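Local coordinates for predicted HD superfamily hydrolase (PDB 2PQ7), which probably works as a metal-dependent hydrolase of the HD superfamily, an all-helical protein that binds a pair of iron(III) ions, at residues A[12-17]-A[62-67]; A[43-48]-A[57-62]; A[106-111]-A[122-127]. All blocks are in the same frame, centred on the assembly; numbering follows the deposited sequence.

Interaction 1. Residues A[12-17]-A[62-67]; sequences PHLREI and AALLHD. With FE (Fe (III) ion), chain C; FE (Fe (III) ion), chain B.
Leu14 reaches Leu64 because its CG stands anti to the backbone N (chi1 -174°), which carries CD1 across the gap between helices 14-25 and 56-65. One turn on, Ile17 has chi1 -63°, and this leaves CG2 as the branch that faces the second helix. The contact is made entirely of methyl groups. Leu14 CD1 meets Leu64 CD1 at 3.4 Å, tighter than the usual van der Waals contact, with the two side chains crossing at about a right angle. Ile17 CG2 sits between two leucines, 4.0 Å from Leu64 CD1 and 4.1 Å from Leu65 CD2. Met95 also packs on Ile17, while Leu7 and Met8 of helix 4-10 pack on Leu14.

Just past the leucines the chain enters the HD signature, His66-Asp67. His66 ND1 donates to Ala63 O at 2.7 Å, nearly straight (164°) and with the oxygen in the ring plane. That bond and the iron at His66 NE2, 2.2 Å away, together hold the ring's rotation. Asp67 spans the metal pair: OD2 lies 2.1 Å from the iron that His66 binds and OD1 lies 2.0 Å from the other, while a water also bridges the two ions. His37 and Asp132 add to the first site, His80 and His112 to the second.

The same short segment therefore has two chemistries, an apolar grip by helix 14-25 at one end and metal ligands at the other. Through His66, Ala63 O is a second-shell partner of the metal centre, and its bond probably helps to orient the imidazole.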
ATOM      1  N   PRO A  12     -25.704 -24.746  -3.785  1.00 22.04           N
ATOM      2  CA  PRO A  12     -26.360 -25.367  -2.661  1.00 23.69           C
ATOM      3  C   PRO A  12     -25.540 -25.349  -1.412  1.00 22.41           C
ATOM      4  O   PRO A  12     -24.318 -25.546  -1.460  1.00 21.58           O
ATOM      5  CB  PRO A  12     -26.527 -26.831  -3.094  1.00 28.65           C
ATOM      6  CG  PRO A  12     -26.442 -26.816  -4.505  1.00 23.50           C
ATOM      7  CD  PRO A  12     -25.571 -25.705  -4.906  1.00 24.87           C
ATOM      8  N   HIS A  13     -26.213 -25.132  -0.307  1.00 21.48           N
ATOM      9  CA  HIS A  13     -25.633 -25.200   1.019  1.00 21.94           C
ATOM     10  C   HIS A  13     -24.547 -24.218   1.288  1.00 18.95           C
ATOM     11  O   HIS A  13     -23.846 -24.355   2.285  1.00 21.52           O
ATOM     12  CB  HIS A  13     -25.137 -26.618   1.316  1.00 21.31           C
ATOM     13  CG  HIS A  13     -26.208 -27.638   1.227  1.00 27.15           C
ATOM     14  ND1 HIS A  13     -27.127 -27.823   2.232  1.00 28.25           N
ATOM     15  CD2 HIS A  13     -26.570 -28.461   0.217  1.00 24.73           C
ATOM     16  CE1 HIS A  13     -27.976 -28.765   1.862  1.00 34.08           C
ATOM     17  NE2 HIS A  13     -27.653 -29.176   0.650  1.00 23.19           N
ATOM     18  N   LEU A  14     -24.467 -23.165   0.490  1.00 20.13           N
ATOM     19  CA  LEU A  14     -23.388 -22.230   0.660  1.00 18.02           C
ATOM     20  C   LEU A  14     -23.369 -21.557   2.020  1.00 18.16           C
ATOM     21  O   LEU A  14     -22.330 -21.367   2.611  1.00 18.85           O
ATOM     22  CB  LEU A  14     -23.372 -21.198  -0.463  1.00 18.45           C
ATOM     23  CG  LEU A  14     -22.171 -20.249  -0.437  1.00 24.88           C
ATOM     24  CD1 LEU A  14     -20.909 -21.021  -0.561  1.00 29.02           C
ATOM     25  CD2 LEU A  14     -22.243 -19.233  -1.559  1.00 26.39           C
ATOM     26  N   ARG A  15     -24.541 -21.122   2.486  1.00 18.68           N
ATOM     27  CA  ARG A  15     -24.623 -20.465   3.767  1.00 20.11           C
ATOM     28  C   ARG A  15     -24.077 -21.329   4.902  1.00 16.13           C
ATOM     29  O   ARG A  15     -23.332 -20.814   5.764  1.00 19.15           O
ATOM     30  CB  ARG A  15     -26.113 -20.124   4.057  1.00 23.35           C
ATOM     31  CG  ARG A  15     -26.343 -19.337   5.340  1.00 27.56           C
ATOM     32  CD  ARG A  15     -27.821 -18.894   5.517  1.00 31.13           C
ATOM     33  N   GLU A  16     -24.492 -22.596   4.918  1.00 19.75           N
ATOM     34  CA  GLU A  16     -24.049 -23.548   5.970  1.00 17.35           C
ATOM     35  C   GLU A  16     -22.525 -23.800   5.883  1.00 17.89           C
ATOM     36  O   GLU A  16     -21.817 -23.720   6.902  1.00 18.55           O
ATOM     37  CB  GLU A  16     -24.815 -24.855   5.929  1.00 21.02           C
ATOM     38  N   ILE A  17     -22.042 -23.939   4.666  1.00 18.07           N
ATOM     39  CA  ILE A  17     -20.586 -24.116   4.483  1.00 16.99           C
ATOM     40  C   ILE A  17     -19.835 -22.895   4.960  1.00 18.55           C
ATOM     41  O   ILE A  17     -18.865 -23.016   5.679  1.00 16.82           O
ATOM     42  CB  ILE A  17     -20.246 -24.465   3.042  1.00 17.15           C
ATOM     43  CG1 ILE A  17     -20.885 -25.798   2.681  1.00 16.17           C
ATOM     44  CG2 ILE A  17     -18.706 -24.550   2.888  1.00 20.18           C
ATOM     45  CD1 ILE A  17     -20.826 -26.124   1.188  1.00 19.50           C
ATOM     46  N   ALA A  62     -14.585 -25.741  -3.204  1.00 12.51           N
ATOM     47  CA  ALA A  62     -13.213 -26.108  -2.936  1.00 12.27           C
ATOM     48  C   ALA A  62     -12.428 -24.933  -2.307  1.00 12.11           C
ATOM     49  O   ALA A  62     -11.663 -25.103  -1.377  1.00 12.91           O
ATOM     50  CB  ALA A  62     -12.613 -26.474  -4.195  1.00 10.81           C
ATOM     51  N   ALA A  63     -12.620 -23.724  -2.826  1.00 11.40           N
ATOM     52  CA  ALA A  63     -11.995 -22.546  -2.244  1.00 11.30           C
ATOM     53  C   ALA A  63     -12.402 -22.313  -0.797  1.00 14.76           C
ATOM     54  O   ALA A  63     -11.579 -21.988   0.038  1.00 15.30           O
ATOM     55  CB  ALA A  63     -12.342 -21.324  -3.062  1.00 15.86           C
ATOM     56  N   LEU A  64     -13.699 -22.435  -0.519  1.00 14.23           N
ATOM     57  CA  LEU A  64     -14.165 -22.240   0.871  1.00 14.19           C
ATOM     58  C   LEU A  64     -13.559 -23.241   1.844  1.00 14.51           C
ATOM     59  O   LEU A  64     -13.224 -22.914   2.976  1.00 14.05           O
ATOM     60  CB  LEU A  64     -15.693 -22.269   0.938  1.00 16.55           C
ATOM     61  CG  LEU A  64     -16.380 -20.942   0.735  1.00 27.30           C
ATOM     62  CD1 LEU A  64     -17.858 -21.222   0.852  1.00 29.84           C
ATOM     63  CD2 LEU A  64     -15.889 -19.968   1.860  1.00 25.93           C
ATOM     64  N   LEU A  65     -13.436 -24.489   1.389  1.00 13.93           N
ATOM     65  CA  LEU A  65     -12.930 -25.548   2.255  1.00 12.35           C
ATOM     66  C   LEU A  65     -11.420 -25.779   2.229  1.00 12.22           C
ATOM     67  O   LEU A  65     -10.901 -26.457   3.111  1.00 14.17           O
ATOM     68  CB  LEU A  65     -13.599 -26.868   1.911  1.00 12.96           C
ATOM     69  CG  LEU A  65     -15.082 -26.903   2.246  1.00 12.65           C
ATOM     70  CD1 LEU A  65     -15.690 -28.196   1.707  1.00 18.76           C
ATOM     71  CD2 LEU A  65     -15.347 -26.725   3.707  1.00 16.43           C
ATOM     72  N   HIS A  66     -10.721 -25.131   1.312  1.00 11.59           N
ATOM     73  CA  HIS A  66      -9.326 -25.587   1.061  1.00 11.20           C
ATOM     74  C   HIS A  66      -8.391 -25.430   2.255  1.00 12.13           C
ATOM     75  O   HIS A  66      -7.544 -26.256   2.454  1.00 13.73           O
ATOM     76  CB  HIS A  66      -8.728 -24.960  -0.186  1.00 13.21           C
ATOM     77  CG  HIS A  66      -8.143 -23.603   0.017  1.00 14.51           C
ATOM     78  ND1 HIS A  66      -8.902 -22.480   0.220  1.00 12.48           N
ATOM     79  CD2 HIS A  66      -6.851 -23.193   0.029  1.00 13.89           C
ATOM     80  CE1 HIS A  66      -8.102 -21.434   0.377  1.00 12.00           C
ATOM     81  NE2 HIS A  66      -6.842 -21.845   0.268  1.00 13.76           N
ATOM     82  N   ASP A  67      -8.569 -24.379   3.042  1.00 12.02           N
ATOM     83  CA  ASP A  67      -7.755 -24.141   4.227  1.00 11.80           C
ATOM     84  C   ASP A  67      -8.536 -24.327   5.549  1.00 12.65           C
ATOM     85  O   ASP A  67      -8.083 -23.814   6.591  1.00 13.01           O
ATOM     86  CB  ASP A  67      -7.182 -22.741   4.156  1.00 12.57           C
ATOM     87  CG  ASP A  67      -5.985 -22.637   3.210  1.00 16.69           C
ATOM     88  OD1 ASP A  67      -5.288 -23.632   2.858  1.00 13.67           O
ATOM     89  OD2 ASP A  67      -5.667 -21.475   2.818  1.00 15.36           O
TER
HETATM   90 FE    FE C 221      -4.945 -20.874   0.930  1.00 17.09          FE
HETATM   91 FE    FE B 220      -3.491 -23.942   2.031  1.00 16.80          FE
HETATM   92  O   HOH W   1      -3.817 -22.583   0.600  1.00 18.77           O

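Interaction 2. Residues A[43-48]-A[57-62]; sequences ENASEI and QKAIIA
Helices 35-52 and 56-65 follow one another with only a three-residue turn between them, and this contact is where they pack in the interior of the HD domain. Their backbones come closest at Ala45 and Ala59, whose CA atoms are 5.9 Å apart. Such an approach is possible because both residues carry nothing beyond a methyl: Ala45 CB lies 4.4 Å from Ala59 CB and rests still nearer to the backbone, 3.9 Å from Ala59 O.

These are two of the helices that build the metal site of the HD fold. Helix 35-52 contributes His37 near its start, and helix 56-65 leads straight into His66 and Asp67. Ala131 of helix 123-133 also packs on Ala45, and on the next residue back Asn44 ND2 is hydrogen-bonded to Ala131 O.

Beside the alanine pair, Ile60 bends across to Ser46. With chi1 -70° and chi2 -62°, its CD1 is brought against the serine, 3.7 Å from Ser46 CB and 3.9 Å from Ser46 CA. This approach is less certain than the alanine pair, because Ile60 has a second modelled conformer.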
ATOM      1  N   GLU A  43     -13.365 -15.489  -3.866  1.00 16.94           N
ATOM      2  CA  GLU A  43     -13.665 -14.429  -4.848  1.00 19.88           C
ATOM      3  C   GLU A  43     -12.856 -14.654  -6.117  1.00 17.43           C
ATOM      4  O   GLU A  43     -13.406 -14.553  -7.228  1.00 20.58           O
ATOM      5  CB  GLU A  43     -13.373 -13.037  -4.268  1.00 23.27           C
ATOM      6  CG  GLU A  43     -14.309 -12.670  -3.134  1.00 35.69           C
ATOM      7  CD  GLU A  43     -15.767 -12.551  -3.567  1.00 47.38           C
ATOM      8  OE1 GLU A  43     -16.016 -12.312  -4.773  1.00 53.85           O
ATOM      9  OE2 GLU A  43     -16.656 -12.679  -2.690  1.00 46.64           O
ATOM     10  N   ASN A  44     -11.572 -14.977  -5.988  1.00 17.12           N
ATOM     11  CA  ASN A  44     -10.720 -15.256  -7.144  1.00 15.08           C
ATOM     12  C   ASN A  44     -11.229 -16.476  -7.907  1.00 17.48           C
ATOM     13  O   ASN A  44     -11.297 -16.483  -9.136  1.00 16.59           O
ATOM     14  CB  ASN A  44      -9.312 -15.537  -6.710  1.00 15.92           C
ATOM     15  CG  ASN A  44      -8.633 -14.373  -6.047  1.00 21.16           C
ATOM     16  OD1 ASN A  44      -9.047 -13.220  -6.201  1.00 19.82           O
ATOM     17  ND2 ASN A  44      -7.575 -14.664  -5.326  1.00 16.90           N
ATOM     18  N   ALA A  45     -11.614 -17.522  -7.181  1.00 16.05           N
ATOM     19  CA  ALA A  45     -12.129 -18.736  -7.829  1.00 14.97           C
ATOM     20  C   ALA A  45     -13.421 -18.481  -8.583  1.00 15.11           C
ATOM     21  O   ALA A  45     -13.639 -19.074  -9.652  1.00 14.67           O
ATOM     22  CB  ALA A  45     -12.353 -19.842  -6.800  1.00 14.55           C
ATOM     23  N   SER A  46     -14.256 -17.594  -8.035  1.00 17.90           N
ATOM     24  CA  SER A  46     -15.530 -17.235  -8.655  1.00 20.89           C
ATOM     25  C   SER A  46     -15.276 -16.558 -10.017  1.00 19.73           C
ATOM     26  O   SER A  46     -15.900 -16.897 -11.034  1.00 20.73           O
ATOM     27  CB  SER A  46     -16.282 -16.275  -7.748  1.00 22.24           C
ATOM     28  OG  SER A  46     -17.496 -15.911  -8.333  1.00 28.26           O
ATOM     29  N   GLU A  47     -14.343 -15.623 -10.026  0.50 19.98           N
ATOM     30  CA  GLU A  47     -13.967 -14.915 -11.263  0.50 20.96           C
ATOM     31  C   GLU A  47     -13.415 -15.903 -12.305  0.50 20.56           C
ATOM     32  O   GLU A  47     -13.869 -15.986 -13.483  0.50 15.41           O
ATOM     33  CB  GLU A  47     -12.888 -13.874 -10.958  0.50 20.23           C
ATOM     34  CG  GLU A  47     -13.177 -12.884  -9.826  0.50 23.22           C
ATOM     35  N   ILE A  48     -12.475 -16.723 -11.852  1.00 17.80           N
ATOM     36  CA  ILE A  48     -11.790 -17.622 -12.750  1.00 15.52           C
ATOM     37  C   ILE A  48     -12.785 -18.639 -13.363  1.00 16.29           C
ATOM     38  O   ILE A  48     -12.851 -18.810 -14.600  1.00 17.66           O
ATOM     39  CB  ILE A  48     -10.648 -18.338 -12.041  1.00 15.62           C
ATOM     40  CG1 ILE A  48      -9.560 -17.329 -11.649  1.00 15.52           C
ATOM     41  CG2 ILE A  48     -10.080 -19.441 -12.922  1.00 18.72           C
ATOM     42  CD1 ILE A  48      -8.594 -17.892 -10.624  1.00 18.60           C
ATOM     43  N   GLN A  57     -19.703 -24.296  -8.903  1.00 13.27           N
ATOM     44  CA  GLN A  57     -20.041 -24.924  -7.642  1.00 16.75           C
ATOM     45  C   GLN A  57     -18.799 -25.618  -7.043  1.00 11.91           C
ATOM     46  O   GLN A  57     -18.507 -25.440  -5.869  1.00 14.86           O
ATOM     47  CB  GLN A  57     -21.210 -25.903  -7.778  1.00 17.51           C
ATOM     48  CG  GLN A  57     -22.516 -25.215  -8.230  1.00 20.66           C
ATOM     49  CD  GLN A  57     -23.729 -26.102  -8.143  1.00 27.35           C
ATOM     50  OE1 GLN A  57     -23.655 -27.258  -7.727  1.00 30.69           O
ATOM     51  NE2 GLN A  57     -24.891 -25.540  -8.502  1.00 27.22           N
ATOM     52  N   LYS A  58     -18.152 -26.432  -7.870  1.00 14.04           N
ATOM     53  CA  LYS A  58     -16.924 -27.119  -7.419  1.00 12.36           C
ATOM     54  C   LYS A  58     -15.821 -26.123  -7.000  1.00  9.99           C
ATOM     55  O   LYS A  58     -15.254 -26.291  -5.965  1.00 12.60           O
ATOM     56  CB  LYS A  58     -16.393 -28.056  -8.515  1.00 12.26           C
ATOM     57  CG  LYS A  58     -17.194 -29.335  -8.751  1.00 16.84           C
ATOM     58  CD  LYS A  58     -16.677 -30.159  -9.971  1.00 15.55           C
ATOM     59  CE  LYS A  58     -17.510 -31.400 -10.219  1.00 23.23           C
ATOM     60  NZ  LYS A  58     -17.148 -32.072 -11.484  1.00 31.08           N
ATOM     61  N   ALA A  59     -15.613 -25.089  -7.804  1.00 12.39           N
ATOM     62  CA  ALA A  59     -14.576 -24.102  -7.561  1.00 14.11           C
ATOM     63  C   ALA A  59     -14.777 -23.328  -6.272  1.00 12.10           C
ATOM     64  O   ALA A  59     -13.883 -23.191  -5.465  1.00 14.84           O
ATOM     65  CB  ALA A  59     -14.471 -23.210  -8.760  1.00 14.00           C
ATOM     66  N   ILE A  60     -16.013 -22.859  -6.061  0.50 13.36           N
ATOM     67  CA  ILE A  60     -16.354 -22.117  -4.873  0.50 13.76           C
ATOM     68  C   ILE A  60     -16.225 -22.931  -3.597  0.50 13.05           C
ATOM     69  O   ILE A  60     -15.654 -22.461  -2.613  0.50 12.78           O
ATOM     70  CB  ILE A  60     -17.818 -21.609  -4.969  0.50 13.80           C
ATOM     71  CG1 ILE A  60     -17.888 -20.514  -6.020  0.50 14.70           C
ATOM     72  CG2 ILE A  60     -18.358 -21.118  -3.642  0.50 10.53           C
ATOM     73  CD1 ILE A  60     -17.021 -19.257  -5.708  0.50 13.30           C
ATOM     74  N   ILE A  61     -16.806 -24.130  -3.634  1.00 14.02           N
ATOM     75  CA  ILE A  61     -16.784 -25.018  -2.478  1.00 10.45           C
ATOM     76  C   ILE A  61     -15.342 -25.437  -2.160  1.00 10.07           C
ATOM     77  O   ILE A  61     -14.945 -25.404  -0.996  1.00 12.80           O
ATOM     78  CB  ILE A  61     -17.779 -26.171  -2.617  1.00 12.31           C
ATOM     79  CG1 ILE A  61     -19.227 -25.574  -2.561  1.00 15.75           C
ATOM     80  CG2 ILE A  61     -17.595 -27.197  -1.537  1.00 13.73           C
ATOM     81  CD1 ILE A  61     -20.283 -26.578  -2.843  1.00 19.54           C
ATOM     82  N   ALA A  62     -14.585 -25.741  -3.204  1.00 12.51           N
ATOM     83  CA  ALA A  62     -13.213 -26.108  -2.936  1.00 12.27           C
ATOM     84  C   ALA A  62     -12.428 -24.933  -2.307  1.00 12.11           C
ATOM     85  O   ALA A  62     -11.663 -25.103  -1.377  1.00 12.91           O
ATOM     86  CB  ALA A  62     -12.613 -26.474  -4.195  1.00 10.81           C
TER

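Interaction 3. Residues A[106-111]-A[122-127]; sequences SKAIRS and SLTGKI
Thr124 CB stands 4.3 Å from Ala108 CB, and from there the side chain divides between an apolar and a polar neighbour. With chi1 -59° the CG2 methyl lies anti to the backbone N and reaches Ala108 CB at 3.8 Å; Ala62 of helix 56-65 packs on the same methyl, which therefore lies where three helices meet. The other branch, OG1, is hydrogen-bonded to Glu104 OE2, one turn before Ala108 on helix 99-111, and so ties the two helices together by a polar link as well. Lys58 touches this branch, and its NZ forms a salt bridge with Glu104 in turn.

Ala108 presses further in, onto bare backbone. Its CB is 3.5 Å from Gly125 CA, and the CA atoms of Ala108 and Gly125 are only 3.9 Å apart: with no side chain on the glycine, helices 99-111 and 123-133 come together almost main chain to main chain. Within the HD domain these two helices thus pack closely where Ala108 faces Gly125, at the first turn of helix 123-133. Ser122 is the N-cap of that helix, its OG accepting from Gly125 N at 2.9 Å with an angle of 154°.

A water joins the two helices, donating to Ala108 O and to Gly125 O, each at 2.8 Å, so both oxygens gain a partner across the joint. Further along segment 106-111, Lys107 O accepts from Ser111 N; an added bond from Ser111 OG is doubtful, since it belongs to one of two conformers. Ile109 O is hydrogen-bonded to ND1 of His112, a ligand of the second iron.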
ATOM      1  N   SER A 106     -12.546 -32.878  -3.177  1.00 11.85           N
ATOM      2  CA  SER A 106     -11.596 -33.399  -2.209  0.50 13.05           C
ATOM      3  C   SER A 106     -10.158 -33.487  -2.803  1.00 11.22           C
ATOM      4  O   SER A 106      -9.216 -33.042  -2.139  1.00 12.38           O
ATOM      5  CB  SER A 106     -12.070 -34.741  -1.651  0.50 13.34           C
ATOM      6  OG  SER A 106     -13.315 -34.601  -0.970  0.50 17.57           O
ATOM      7  N   LYS A 107     -10.020 -33.977  -4.039  1.00 11.95           N
ATOM      8  CA  LYS A 107      -8.723 -34.128  -4.691  1.00 14.60           C
ATOM      9  C   LYS A 107      -8.167 -32.735  -4.899  1.00 13.24           C
ATOM     10  O   LYS A 107      -6.938 -32.500  -4.763  1.00 12.19           O
ATOM     11  CB  LYS A 107      -8.898 -34.831  -6.033  1.00 14.07           C
ATOM     12  CG  LYS A 107      -7.558 -35.102  -6.741  1.00 23.40           C
ATOM     13  CD  LYS A 107      -7.747 -35.905  -8.098  1.00 26.58           C
ATOM     14  N   ALA A 108      -8.986 -31.762  -5.258  1.00 12.28           N
ATOM     15  CA  ALA A 108      -8.484 -30.415  -5.459  1.00 11.39           C
ATOM     16  C   ALA A 108      -7.869 -29.870  -4.197  1.00 14.35           C
ATOM     17  O   ALA A 108      -6.817 -29.231  -4.203  1.00 13.60           O
ATOM     18  CB  ALA A 108      -9.609 -29.496  -5.943  1.00 12.19           C
ATOM     19  N   ILE A 109      -8.508 -30.088  -3.071  1.00 12.36           N
ATOM     20  CA  ILE A 109      -7.983 -29.595  -1.815  1.00 13.38           C
ATOM     21  C   ILE A 109      -6.707 -30.336  -1.472  1.00 13.44           C
ATOM     22  O   ILE A 109      -5.722 -29.777  -0.993  1.00 14.63           O
ATOM     23  CB  ILE A 109      -9.030 -29.772  -0.697  1.00 13.43           C
ATOM     24  CG1 ILE A 109     -10.256 -28.869  -0.998  1.00 12.89           C
ATOM     25  CG2 ILE A 109      -8.424 -29.503   0.720  1.00 14.42           C
ATOM     26  CD1 ILE A 109     -11.467 -29.140  -0.094  1.00 13.43           C
ATOM     27  N   ARG A 110      -6.734 -31.632  -1.708  1.00 14.17           N
ATOM     28  CA  ARG A 110      -5.579 -32.458  -1.392  1.00 15.31           C
ATOM     29  C   ARG A 110      -4.337 -32.022  -2.132  1.00 16.92           C
ATOM     30  O   ARG A 110      -3.217 -32.138  -1.601  1.00 18.21           O
ATOM     31  CB  ARG A 110      -5.884 -33.904  -1.721  1.00 15.31           C
ATOM     32  CG  ARG A 110      -4.819 -34.904  -1.283  1.00 18.25           C
ATOM     33  CD  ARG A 110      -5.238 -36.306  -1.635  1.00 29.84           C
ATOM     34  NE  ARG A 110      -6.472 -36.673  -0.957  1.00 34.27           N
ATOM     35  CZ  ARG A 110      -6.564 -37.322   0.203  1.00 51.12           C
ATOM     36  NH1 ARG A 110      -5.470 -37.723   0.868  1.00 56.41           N
ATOM     37  NH2 ARG A 110      -7.787 -37.580   0.698  1.00 43.92           N
ATOM     38  N   SER A 111      -4.521 -31.519  -3.349  0.50 14.83           N
ATOM     39  CA  SER A 111      -3.412 -31.130  -4.233  0.50 13.65           C
ATOM     40  C   SER A 111      -2.975 -29.673  -4.174  0.50 16.04           C
ATOM     41  O   SER A 111      -2.006 -29.283  -4.837  0.50 15.21           O
ATOM     42  CB  SER A 111      -3.813 -31.409  -5.690  0.50 12.22           C
ATOM     43  OG  SER A 111      -4.270 -32.730  -5.851  0.50 14.16           O
ATOM     44  N   SER A 122      -7.174 -31.940 -11.853  1.00 16.57           N
ATOM     45  CA  SER A 122      -8.503 -31.589 -12.322  1.00 18.98           C
ATOM     46  C   SER A 122      -8.614 -30.100 -12.585  1.00 18.17           C
ATOM     47  O   SER A 122      -7.807 -29.295 -12.123  1.00 17.04           O
ATOM     48  CB  SER A 122      -9.570 -31.963 -11.302  1.00 21.07           C
ATOM     49  OG  SER A 122      -9.502 -31.163 -10.105  1.00 21.78           O
ATOM     50  N   LEU A 123      -9.654 -29.724 -13.300  1.00 16.39           N
ATOM     51  CA  LEU A 123      -9.917 -28.320 -13.563  1.00 15.70           C
ATOM     52  C   LEU A 123     -10.156 -27.610 -12.219  1.00 14.79           C
ATOM     53  O   LEU A 123      -9.663 -26.513 -11.990  1.00 13.77           O
ATOM     54  CB  LEU A 123     -11.141 -28.110 -14.441  1.00 20.97           C
ATOM     55  CG  LEU A 123     -11.031 -28.609 -15.888  1.00 31.79           C
ATOM     56  CD1 LEU A 123     -12.381 -28.525 -16.586  1.00 35.59           C
ATOM     57  CD2 LEU A 123     -10.005 -27.802 -16.631  1.00 37.52           C
ATOM     58  N   THR A 124     -10.914 -28.223 -11.327  1.00 13.84           N
ATOM     59  CA  THR A 124     -11.178 -27.611 -10.024  1.00 13.43           C
ATOM     60  C   THR A 124      -9.862 -27.412  -9.269  1.00 12.29           C
ATOM     61  O   THR A 124      -9.649 -26.349  -8.695  1.00 12.42           O
ATOM     62  CB  THR A 124     -12.153 -28.438  -9.186  1.00 15.51           C
ATOM     63  OG1 THR A 124     -13.394 -28.587  -9.888  1.00 16.88           O
ATOM     64  CG2 THR A 124     -12.445 -27.754  -7.851  1.00 14.71           C
ATOM     65  N   GLY A 125      -8.945 -28.383  -9.331  1.00 13.84           N
ATOM     66  CA  GLY A 125      -7.699 -28.227  -8.619  1.00 13.78           C
ATOM     67  C   GLY A 125      -6.788 -27.144  -9.183  1.00 13.07           C
ATOM     68  O   GLY A 125      -6.154 -26.438  -8.433  1.00 12.75           O
ATOM     69  N   LYS A 126      -6.784 -26.997 -10.493  1.00 12.50           N
ATOM     70  CA  LYS A 126      -6.019 -25.983 -11.162  1.00 14.70           C
ATOM     71  C   LYS A 126      -6.561 -24.600 -10.831  1.00 14.61           C
ATOM     72  O   LYS A 126      -5.806 -23.673 -10.522  1.00 14.97           O
ATOM     73  CB  LYS A 126      -5.978 -26.274 -12.655  1.00 13.25           C
ATOM     74  CG  LYS A 126      -5.039 -27.492 -12.938  1.00 16.80           C
ATOM     75  CD  LYS A 126      -5.025 -27.847 -14.425  1.00 20.69           C
ATOM     76  CE  LYS A 126      -4.349 -29.205 -14.688  1.00 28.82           C
ATOM     77  NZ  LYS A 126      -4.673 -29.748 -16.068  1.00 37.39           N
ATOM     78  N   ILE A 127      -7.875 -24.432 -10.914  1.00 13.14           N
ATOM     79  CA  ILE A 127      -8.523 -23.175 -10.570  1.00 12.68           C
ATOM     80  C   ILE A 127      -8.265 -22.832  -9.116  1.00 12.04           C
ATOM     81  O   ILE A 127      -7.911 -21.678  -8.799  1.00 13.28           O
ATOM     82  CB  ILE A 127     -10.027 -23.235 -10.839  1.00 13.77           C
ATOM     83  CG1 ILE A 127     -10.247 -23.312 -12.357  1.00 14.79           C
ATOM     84  CG2 ILE A 127     -10.752 -22.044 -10.212  1.00 14.02           C
ATOM     85  CD1 ILE A 127     -11.651 -23.555 -12.757  1.00 15.25           C
TER
HETATM   86  O   HOH W   2      -5.289 -27.799  -6.114  1.00 17.69           O

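Helix 56-65 is the common element: interactions 1 and 2 both use it, share Ala62 and have centres about 10 Å apart, with helix 14-25 and helix 35-52 as its respective partners. Interaction 3 joins helices 99-111 and 123-133, its centre about 11 Å from that of interaction 2 and about 14 Å from that of interaction 1. Along the chain, 43-48 and 57-62 come after 12-17 and run up to Ala62, which begins 62-67; interaction 3 comes later. Leu65 CB meets Ile109 CD1 at 3.7 Å, and Ile48 CG2 meets Ile127 CG2 at 3.8 Å, so the contacts form one helical core around the metal centre, to which 62-67 supplies ligands.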